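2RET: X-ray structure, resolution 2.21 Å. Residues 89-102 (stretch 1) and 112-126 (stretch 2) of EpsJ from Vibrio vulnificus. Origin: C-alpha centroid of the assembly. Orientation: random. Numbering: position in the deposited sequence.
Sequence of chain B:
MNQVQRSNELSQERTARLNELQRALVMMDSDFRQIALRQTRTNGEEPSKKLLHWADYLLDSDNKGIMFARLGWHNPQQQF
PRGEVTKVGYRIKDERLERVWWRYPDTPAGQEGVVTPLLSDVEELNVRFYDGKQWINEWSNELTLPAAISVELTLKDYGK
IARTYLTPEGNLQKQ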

ATOM      1  N   GLY B  89      12.712  20.291  12.200  1.00 16.29           N
ATOM      2  CA  GLY B  89      12.169  21.619  12.429  1.00 15.91           C
ATOM      3  C   GLY B  89      12.882  22.717  11.672  1.00 15.63           C
ATOM      4  O   GLY B  89      13.897  22.500  11.072  1.00 15.60           O
ATOM      5  N   TYR B  90      12.300  23.908  11.665  1.00 16.22           N
ATOM      6  CA  TYR B  90      12.906  25.059  10.985  1.00 16.27           C
ATOM      7  C   TYR B  90      12.870  26.231  11.970  1.00 15.88           C
ATOM      8  O   TYR B  90      11.952  26.345  12.791  1.00 14.94           O
ATOM      9  CB  TYR B  90      12.150  25.409   9.680  1.00 16.03           C
ATOM     10  CG  TYR B  90      12.374  24.432   8.547  1.00 14.76           C
ATOM     11  CD1 TYR B  90      11.759  23.184   8.521  1.00 15.82           C
ATOM     12  CD2 TYR B  90      13.250  24.738   7.513  1.00 16.71           C
ATOM     13  CE1 TYR B  90      12.012  22.291   7.481  1.00 15.43           C
ATOM     14  CE2 TYR B  90      13.487  23.863   6.504  1.00 16.32           C
ATOM     15  CZ  TYR B  90      12.869  22.649   6.485  1.00 12.73           C
ATOM     16  OH  TYR B  90      13.139  21.821   5.432  1.00 16.13           O
ATOM     17  N   ARG B  91      13.884  27.060  11.902  1.00 15.92           N
ATOM     18  CA  ARG B  91      13.955  28.254  12.735  1.00 17.43           C
ATOM     19  C   ARG B  91      14.815  29.292  12.056  1.00 17.44           C
ATOM     20  O   ARG B  91      15.542  28.970  11.097  1.00 18.14           O
ATOM     21  CB  ARG B  91      14.574  27.891  14.078  1.00 17.91           C
ATOM     22  CG  ARG B  91      15.961  27.380  13.937  1.00 18.52           C
ATOM     23  CD  ARG B  91      16.610  27.163  15.226  1.00 21.30           C
ATOM     24  NE  ARG B  91      18.046  26.999  15.046  1.00 24.46           N
ATOM     25  CZ  ARG B  91      18.806  26.209  15.803  1.00 29.40           C
ATOM     26  NH1 ARG B  91      18.277  25.500  16.796  1.00 30.91           N
ATOM     27  NH2 ARG B  91      20.105  26.119  15.568  1.00 31.13           N
ATOM     28  N   ILE B  92      14.764  30.522  12.556  1.00 17.94           N
ATOM     29  CA  ILE B  92      15.671  31.577  12.114  1.00 18.02           C
ATOM     30  C   ILE B  92      16.710  31.830  13.206  1.00 18.17           C
ATOM     31  O   ILE B  92      16.370  32.000  14.375  1.00 17.81           O
ATOM     32  CB  ILE B  92      14.938  32.919  11.770  1.00 18.40           C
ATOM     33  CG1 ILE B  92      13.818  32.698  10.736  1.00 18.87           C
ATOM     34  CG2 ILE B  92      15.950  34.027  11.291  1.00 16.61           C
ATOM     35  CD1 ILE B  92      14.293  32.357   9.352  1.00 20.29           C
ATOM     36  N   LYS B  93      17.975  31.841  12.813  1.00 18.51           N
ATOM     37  CA  LYS B  93      19.056  32.286  13.678  1.00 19.00           C
ATOM     38  C   LYS B  93      19.907  33.291  12.947  1.00 19.20           C
ATOM     39  O   LYS B  93      20.540  32.952  11.961  1.00 19.72           O
ATOM     40  CB  LYS B  93      19.912  31.122  14.117  1.00 19.94           C
ATOM     41  CG  LYS B  93      19.403  30.489  15.369  1.00 21.75           C
ATOM     42  CD  LYS B  93      19.782  31.337  16.558  1.00 23.17           C
ATOM     43  CE  LYS B  93      18.630  31.438  17.502  1.00 24.68           C
ATOM     44  NZ  LYS B  93      18.830  32.462  18.564  1.00 24.67           N
ATOM     45  N   ASP B  94      19.878  34.529  13.433  1.00 19.02           N
ATOM     46  CA  ASP B  94      20.633  35.622  12.880  1.00 19.80           C
ATOM     47  C   ASP B  94      20.444  35.750  11.380  1.00 19.45           C
ATOM     48  O   ASP B  94      21.393  35.711  10.602  1.00 18.21           O
ATOM     49  CB  ASP B  94      22.084  35.505  13.309  1.00 20.49           C
ATOM     50  CG  ASP B  94      22.270  35.837  14.805  1.00 22.26           C
ATOM     51  OD1 ASP B  94      21.914  36.972  15.240  1.00 24.26           O
ATOM     52  OD2 ASP B  94      22.766  34.957  15.536  1.00 24.66           O
ATOM     53  N   GLU B  95      19.165  35.885  11.018  1.00 19.37           N
ATOM     54  CA  GLU B  95      18.704  35.998   9.644  1.00 19.38           C
ATOM     55  C   GLU B  95      19.141  34.832   8.747  1.00 19.23           C
ATOM     56  O   GLU B  95      19.307  34.988   7.546  1.00 19.63           O
ATOM     57  CB  GLU B  95      19.108  37.372   9.093  1.00 19.66           C
ATOM     58  CG  GLU B  95      18.306  38.478   9.772  1.00 20.67           C
ATOM     59  CD  GLU B  95      18.666  39.885   9.315  1.00 24.54           C
ATOM     60  OE1 GLU B  95      19.777  40.082   8.739  1.00 25.41           O
ATOM     61  OE2 GLU B  95      17.830  40.797   9.559  1.00 23.26           O
ATOM     62  N   ARG B  96      19.334  33.671   9.359  1.00 18.90           N
ATOM     63  CA  ARG B  96      19.540  32.427   8.647  1.00 19.68           C
ATOM     64  C   ARG B  96      18.367  31.474   8.915  1.00 18.45           C
ATOM     65  O   ARG B  96      18.019  31.221  10.072  1.00 18.44           O
ATOM     66  CB  ARG B  96      20.791  31.704   9.142  1.00 20.41           C
ATOM     67  CG  ARG B  96      22.077  32.058   8.495  1.00 22.98           C
ATOM     68  CD  ARG B  96      23.139  31.017   8.940  1.00 28.81           C
ATOM     69  NE  ARG B  96      23.059  30.726  10.386  1.00 31.63           N
ATOM     70  CZ  ARG B  96      23.720  31.391  11.345  1.00 32.48           C
ATOM     71  NH1 ARG B  96      24.561  32.380  11.053  1.00 34.17           N
ATOM     72  NH2 ARG B  96      23.555  31.056  12.614  1.00 32.49           N
ATOM     73  N   LEU B  97      17.791  30.929   7.852  1.00 16.97           N
ATOM     74  CA  LEU B  97      16.934  29.773   7.988  1.00 17.10           C
ATOM     75  C   LEU B  97      17.834  28.538   8.225  1.00 16.87           C
ATOM     76  O   LEU B  97      18.791  28.287   7.497  1.00 16.58           O
ATOM     77  CB  LEU B  97      15.994  29.594   6.760  1.00 16.95           C
ATOM     78  CG  LEU B  97      14.915  28.512   6.918  1.00 15.56           C
ATOM     79  CD1 LEU B  97      13.833  28.999   7.869  1.00 14.67           C
ATOM     80  CD2 LEU B  97      14.334  28.121   5.560  1.00 14.11           C
ATOM     81  N   GLU B  98      17.528  27.816   9.294  1.00 16.67           N
ATOM     82  CA  GLU B  98      18.206  26.606   9.679  1.00 16.19           C
ATOM     83  C   GLU B  98      17.192  25.502   9.761  1.00 16.60           C
ATOM     84  O   GLU B  98      16.083  25.749  10.166  1.00 16.17           O
ATOM     85  CB  GLU B  98      18.842  26.798  11.055  1.00 16.07           C
ATOM     86  CG  GLU B  98      19.973  27.812  10.987  1.00 16.70           C
ATOM     87  CD  GLU B  98      20.825  27.836  12.208  1.00 16.84           C
ATOM     88  OE1 GLU B  98      20.381  27.449  13.308  1.00 15.33           O
ATOM     89  OE2 GLU B  98      21.974  28.257  12.053  1.00 22.57           O
ATOM     90  N   ARG B  99      17.588  24.299   9.345  1.00 17.58           N
ATOM     91  CA  ARG B  99      16.776  23.091   9.440  1.00 18.44           C
ATOM     92  C   ARG B  99      17.418  22.181  10.467  1.00 18.61           C
ATOM     93  O   ARG B  99      18.628  22.005  10.471  1.00 18.56           O
ATOM     94  CB  ARG B  99      16.702  22.376   8.092  1.00 18.57           C
ATOM     95  CG  ARG B  99      15.828  21.072   8.111  1.00 21.13           C
ATOM     96  CD  ARG B  99      16.627  19.931   7.587  1.00 24.12           C
ATOM     97  NE  ARG B  99      15.807  18.800   7.240  1.00 27.12           N
ATOM     98  CZ  ARG B  99      16.274  17.611   6.887  1.00 24.35           C
ATOM     99  NH1 ARG B  99      17.566  17.374   6.821  1.00 27.14           N
ATOM    100  NH2 ARG B  99      15.421  16.648   6.609  1.00 27.32           N
ATOM    101  N   VAL B 100      16.597  21.667  11.375  1.00 18.46           N
ATOM    102  CA  VAL B 100      17.061  20.827  12.449  1.00 19.02           C
ATOM    103  C   VAL B 100      16.438  19.462  12.273  1.00 17.84           C
ATOM    104  O   VAL B 100      15.301  19.358  11.906  1.00 18.71           O
ATOM    105  CB  VAL B 100      16.694  21.359  13.850  1.00 19.12           C
ATOM    106  CG1 VAL B 100      17.425  20.521  14.922  1.00 18.99           C
ATOM    107  CG2 VAL B 100      17.005  22.895  13.998  1.00 19.51           C
ATOM    108  N   TRP B 101      17.201  18.426  12.553  1.00 17.41           N
ATOM    109  CA  TRP B 101      16.813  17.065  12.186  1.00 17.24           C
ATOM    110  C   TRP B 101      17.126  16.140  13.321  1.00 16.64           C
ATOM    111  O   TRP B 101      18.223  16.203  13.879  1.00 17.42           O
ATOM    112  CB  TRP B 101      17.614  16.615  10.965  1.00 16.32           C
ATOM    113  CG  TRP B 101      17.256  15.256  10.478  1.00 16.29           C
ATOM    114  CD1 TRP B 101      16.273  14.935   9.596  1.00 16.99           C
ATOM    115  CD2 TRP B 101      17.893  14.018  10.834  1.00 13.96           C
ATOM    116  NE1 TRP B 101      16.264  13.575   9.359  1.00 16.12           N
ATOM    117  CE2 TRP B 101      17.238  12.990  10.122  1.00 14.65           C
ATOM    118  CE3 TRP B 101      18.940  13.684  11.693  1.00 14.10           C
ATOM    119  CZ2 TRP B 101      17.620  11.649  10.214  1.00 15.07           C
ATOM    120  CZ3 TRP B 101      19.319  12.357  11.788  1.00 16.19           C
ATOM    121  CH2 TRP B 101      18.662  11.354  11.047  1.00 15.75           C
ATOM    122  N   TRP B 102      16.174  15.288  13.647  1.00 16.76           N
ATOM    123  CA  TRP B 102      16.369  14.227  14.605  1.00 17.52           C
ATOM    124  C   TRP B 102      15.995  12.892  13.999  1.00 17.89           C
ATOM    125  O   TRP B 102      14.984  12.763  13.332  1.00 16.44           O
ATOM    126  CB  TRP B 102      15.518  14.445  15.841  1.00 18.26           C
ATOM    127  CG  TRP B 102      15.842  15.667  16.645  1.00 19.33           C
ATOM    128  CD1 TRP B 102      16.661  15.742  17.738  1.00 19.53           C
ATOM    129  CD2 TRP B 102      15.328  16.990  16.439  1.00 18.99           C
ATOM    130  NE1 TRP B 102      16.673  17.019  18.233  1.00 18.01           N
ATOM    131  CE2 TRP B 102      15.868  17.808  17.456  1.00 20.74           C
ATOM    132  CE3 TRP B 102      14.467  17.562  15.491  1.00 18.52           C
ATOM    133  CZ2 TRP B 102      15.548  19.176  17.569  1.00 20.76           C
ATOM    134  CZ3 TRP B 102      14.156  18.904  15.600  1.00 18.71           C
ATOM    135  CH2 TRP B 102      14.707  19.702  16.615  1.00 19.32           C
TER
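Stretch 2, residues 112-126: EGVVTPLLSDVEELN

Stretch 2 of EpsJ adds an antiparallel strand to the edge of a β-hairpin in stretch 1, and the contact illustrates how a sheet absorbs a bulge without losing its ladder of backbone hydrogen bonds. Residues Val-114 to Pro-117, extended, open a strand that runs against the one ending at Trp-102; the N-to-C directions of strands 96-102 and 114-119 are 152° apart and their axes approach to 4.6 Å. The ladder is regular at first. Trp-101 pairs with Val-114, the bond from Val-114 N to Trp-101 O (2.9 Å) being sound and the return from Trp-101 N to Val-114 O (3.0 Å) weak. Arg-99 and Thr-116 then exchange two nearly straight bonds, Thr-116 N to Arg-99 O at 2.7 Å and Arg-99 N to Thr-116 O at 2.8 Å.

Between Glu-98 and Leu-97 the register slips by one residue. Here Leu-118, with psi near -38°, breaks the extended pattern, and Leu-97 O accepts from both Leu-118 N (2.9 Å) and Leu-119 N (3.2 Å), while Leu-97 N donates to Leu-119 O (2.8 Å). Beyond the bulge, Val-122 N reaches Glu-95 O at 2.8 Å, and a water bridges Glu-95 OE1 and Asp-121 OD1.

Side chains then fill one side of the sheet. Leu-97 CB meets Leu-119 CB at 4.2 Å and Val-122 CG2 at 4.1 Å; the bulged Leu-118 sends CD2 to the edge of the Tyr-90 ring, 3.7 Å from CE2. The second strand, 122-126, crosses strand 89-93 at -146° with axes 7.3 Å apart, a gap spanned by side chains: Ile-92 CD1 touches Val-122 CG1 at 3.4 Å, and Ile-92 CG1 lies 4.2 Å from Leu-125 CB. At the far end, Gly-113 CA sits over the Trp-102 indole face, 3.7 Å from the five-membered ring centroid.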

ATOM      1  N   GLU B 112      20.500  16.906  21.173  1.00 21.13           N
ATOM      2  CA  GLU B 112      20.521  18.062  20.273  1.00 20.01           C
ATOM      3  C   GLU B 112      20.381  17.566  18.814  1.00 18.83           C
ATOM      4  O   GLU B 112      20.852  16.483  18.463  1.00 19.49           O
ATOM      5  CB  GLU B 112      21.813  18.877  20.459  1.00 19.75           C
ATOM      6  N   GLY B 113      19.741  18.367  17.978  1.00 16.66           N
ATOM      7  CA  GLY B 113      19.451  17.993  16.600  1.00 15.94           C
ATOM      8  C   GLY B 113      20.610  18.320  15.681  1.00 14.75           C
ATOM      9  O   GLY B 113      21.536  19.036  16.081  1.00 14.15           O
ATOM     10  N   VAL B 114      20.580  17.730  14.487  1.00 13.38           N
ATOM     11  CA  VAL B 114      21.538  18.035  13.417  1.00 12.73           C
ATOM     12  C   VAL B 114      21.066  19.306  12.679  1.00 12.24           C
ATOM     13  O   VAL B 114      20.020  19.332  12.037  1.00 12.52           O
ATOM     14  CB  VAL B 114      21.762  16.808  12.454  1.00 12.51           C
ATOM     15  CG1 VAL B 114      22.782  17.120  11.389  1.00 12.55           C
ATOM     16  CG2 VAL B 114      22.232  15.578  13.248  1.00  9.47           C
ATOM     17  N   VAL B 115      21.855  20.357  12.794  1.00 12.49           N
ATOM     18  CA  VAL B 115      21.527  21.666  12.233  1.00 12.90           C
ATOM     19  C   VAL B 115      22.136  21.869  10.858  1.00 14.12           C
ATOM     20  O   VAL B 115      23.321  21.698  10.662  1.00 12.75           O
ATOM     21  CB  VAL B 115      22.009  22.826  13.145  1.00 13.13           C
ATOM     22  CG1 VAL B 115      21.498  24.197  12.604  1.00 10.57           C
ATOM     23  CG2 VAL B 115      21.583  22.569  14.560  1.00 11.47           C
ATOM     24  N   THR B 116      21.284  22.233   9.903  1.00 16.34           N
ATOM     25  CA  THR B 116      21.716  22.626   8.595  1.00 18.46           C
ATOM     26  C   THR B 116      21.397  24.098   8.345  1.00 19.70           C
ATOM     27  O   THR B 116      20.215  24.462   8.262  1.00 19.78           O
ATOM     28  CB  THR B 116      21.021  21.781   7.543  1.00 19.32           C
ATOM     29  OG1 THR B 116      21.337  20.417   7.798  1.00 20.40           O
ATOM     30  CG2 THR B 116      21.490  22.152   6.112  1.00 20.97           C
ATOM     31  N   PRO B 117      22.448  24.940   8.185  1.00 20.41           N
ATOM     32  CA  PRO B 117      22.248  26.295   7.619  1.00 20.73           C
ATOM     33  C   PRO B 117      21.751  26.226   6.188  1.00 20.48           C
ATOM     34  O   PRO B 117      22.533  25.971   5.276  1.00 22.15           O
ATOM     35  CB  PRO B 117      23.637  26.940   7.659  1.00 20.74           C
ATOM     36  CG  PRO B 117      24.571  25.922   8.191  1.00 20.95           C
ATOM     37  CD  PRO B 117      23.864  24.645   8.481  1.00 20.58           C
ATOM     38  N   LEU B 118      20.466  26.480   5.984  1.00 19.90           N
ATOM     39  CA  LEU B 118      19.855  26.273   4.688  1.00 19.73           C
ATOM     40  C   LEU B 118      19.840  27.531   3.786  1.00 18.93           C
ATOM     41  O   LEU B 118      20.003  27.452   2.545  1.00 18.46           O
ATOM     42  CB  LEU B 118      18.434  25.765   4.924  1.00 20.13           C
ATOM     43  CG  LEU B 118      17.790  24.949   3.823  1.00 21.08           C
ATOM     44  CD1 LEU B 118      18.713  23.776   3.313  1.00 21.07           C
ATOM     45  CD2 LEU B 118      16.496  24.412   4.360  1.00 22.97           C
ATOM     46  N   LEU B 119      19.621  28.687   4.398  1.00 17.86           N
ATOM     47  CA  LEU B 119      19.415  29.901   3.622  1.00 17.41           C
ATOM     48  C   LEU B 119      19.696  31.160   4.443  1.00 16.23           C
ATOM     49  O   LEU B 119      19.042  31.433   5.431  1.00 14.76           O
ATOM     50  CB  LEU B 119      17.974  29.894   3.073  1.00 17.68           C
ATOM     51  CG  LEU B 119      17.525  30.787   1.938  1.00 17.70           C
ATOM     52  CD1 LEU B 119      18.234  30.454   0.658  1.00 15.70           C
ATOM     53  CD2 LEU B 119      15.999  30.598   1.808  1.00 16.68           C
ATOM     54  N   SER B 120      20.677  31.924   3.979  1.00 15.25           N
ATOM     55  CA  SER B 120      21.079  33.163   4.602  1.00 15.45           C
ATOM     56  C   SER B 120      20.144  34.290   4.179  1.00 14.37           C
ATOM     57  O   SER B 120      19.356  34.155   3.263  1.00 14.23           O
ATOM     58  CB  SER B 120      22.514  33.497   4.203  1.00 15.40           C
ATOM     59  OG  SER B 120      22.553  33.623   2.794  1.00 17.17           O
ATOM     60  N   ASP B 121      20.199  35.380   4.904  1.00 14.60           N
ATOM     61  CA  ASP B 121      19.351  36.540   4.639  1.00 15.57           C
ATOM     62  C   ASP B 121      17.857  36.216   4.526  1.00 15.24           C
ATOM     63  O   ASP B 121      17.181  36.610   3.558  1.00 15.15           O
ATOM     64  CB  ASP B 121      19.851  37.295   3.406  1.00 15.86           C
ATOM     65  CG  ASP B 121      21.143  38.070   3.670  1.00 17.84           C
ATOM     66  OD1 ASP B 121      21.576  38.233   4.842  1.00 18.09           O
ATOM     67  OD2 ASP B 121      21.722  38.533   2.677  1.00 21.67           O
ATOM     68  N   VAL B 122      17.357  35.509   5.541  1.00 15.28           N
ATOM     69  CA  VAL B 122      15.928  35.223   5.688  1.00 15.20           C
ATOM     70  C   VAL B 122      15.498  35.968   6.930  1.00 16.15           C
ATOM     71  O   VAL B 122      16.004  35.718   7.988  1.00 16.99           O
ATOM     72  CB  VAL B 122      15.649  33.706   5.798  1.00 14.78           C
ATOM     73  CG1 VAL B 122      14.190  33.438   6.176  1.00 13.18           C
ATOM     74  CG2 VAL B 122      15.961  33.031   4.463  1.00 14.41           C
ATOM     75  N   GLU B 123      14.600  36.917   6.800  1.00 16.88           N
ATOM     76  CA  GLU B 123      14.204  37.713   7.941  1.00 18.17           C
ATOM     77  C   GLU B 123      13.150  36.998   8.790  1.00 18.17           C
ATOM     78  O   GLU B 123      13.192  37.038  10.035  1.00 19.26           O
ATOM     79  CB  GLU B 123      13.678  39.070   7.467  1.00 18.62           C
ATOM     80  CG  GLU B 123      14.790  39.986   6.907  1.00 21.25           C
ATOM     81  CD  GLU B 123      14.268  41.149   6.083  1.00 24.21           C
ATOM     82  OE1 GLU B 123      13.035  41.271   5.906  1.00 26.24           O
ATOM     83  OE2 GLU B 123      15.105  41.954   5.618  1.00 27.10           O
ATOM     84  N   GLU B 124      12.223  36.325   8.117  1.00 17.53           N
ATOM     85  CA  GLU B 124      11.017  35.828   8.761  1.00 17.18           C
ATOM     86  C   GLU B 124      10.676  34.485   8.161  1.00 16.24           C
ATOM     87  O   GLU B 124      11.030  34.193   7.009  1.00 14.91           O
ATOM     88  CB  GLU B 124       9.844  36.818   8.581  1.00 18.28           C
ATOM     89  CG  GLU B 124       8.680  36.559   9.536  1.00 22.47           C
ATOM     90  CD  GLU B 124       7.496  37.499   9.342  1.00 27.65           C
ATOM     91  OE1 GLU B 124       7.712  38.723   9.107  1.00 28.74           O
ATOM     92  OE2 GLU B 124       6.339  37.008   9.451  1.00 31.49           O
ATOM     93  N   LEU B 125      10.069  33.676   9.027  1.00 15.05           N
ATOM     94  CA  LEU B 125       9.380  32.462   8.744  1.00 14.55           C
ATOM     95  C   LEU B 125       7.935  32.646   9.214  1.00 13.56           C
ATOM     96  O   LEU B 125       7.710  32.917  10.358  1.00 12.76           O
ATOM     97  CB  LEU B 125      10.046  31.299   9.516  1.00 14.93           C
ATOM     98  CG  LEU B 125       9.323  29.939   9.516  1.00 15.72           C
ATOM     99  CD1 LEU B 125       9.239  29.392   8.105  1.00 11.14           C
ATOM    100  CD2 LEU B 125       9.972  28.918  10.484  1.00 15.03           C
ATOM    101  N   ASN B 126       6.980  32.495   8.311  1.00 13.65           N
ATOM    102  CA  ASN B 126       5.569  32.438   8.658  1.00 14.82           C
ATOM    103  C   ASN B 126       4.837  31.235   8.031  1.00 14.26           C
ATOM    104  O   ASN B 126       4.978  30.954   6.864  1.00 14.96           O
ATOM    105  CB  ASN B 126       4.859  33.710   8.234  1.00 15.39           C
ATOM    106  CG  ASN B 126       3.470  33.828   8.852  1.00 19.14           C
ATOM    107  OD1 ASN B 126       3.283  33.688  10.076  1.00 20.91           O
ATOM    108  ND2 ASN B 126       2.486  34.065   8.006  1.00 24.14           N
TER
HETATM  109  O   HOH W   1      21.921  38.953   7.784  1.00 49.32           O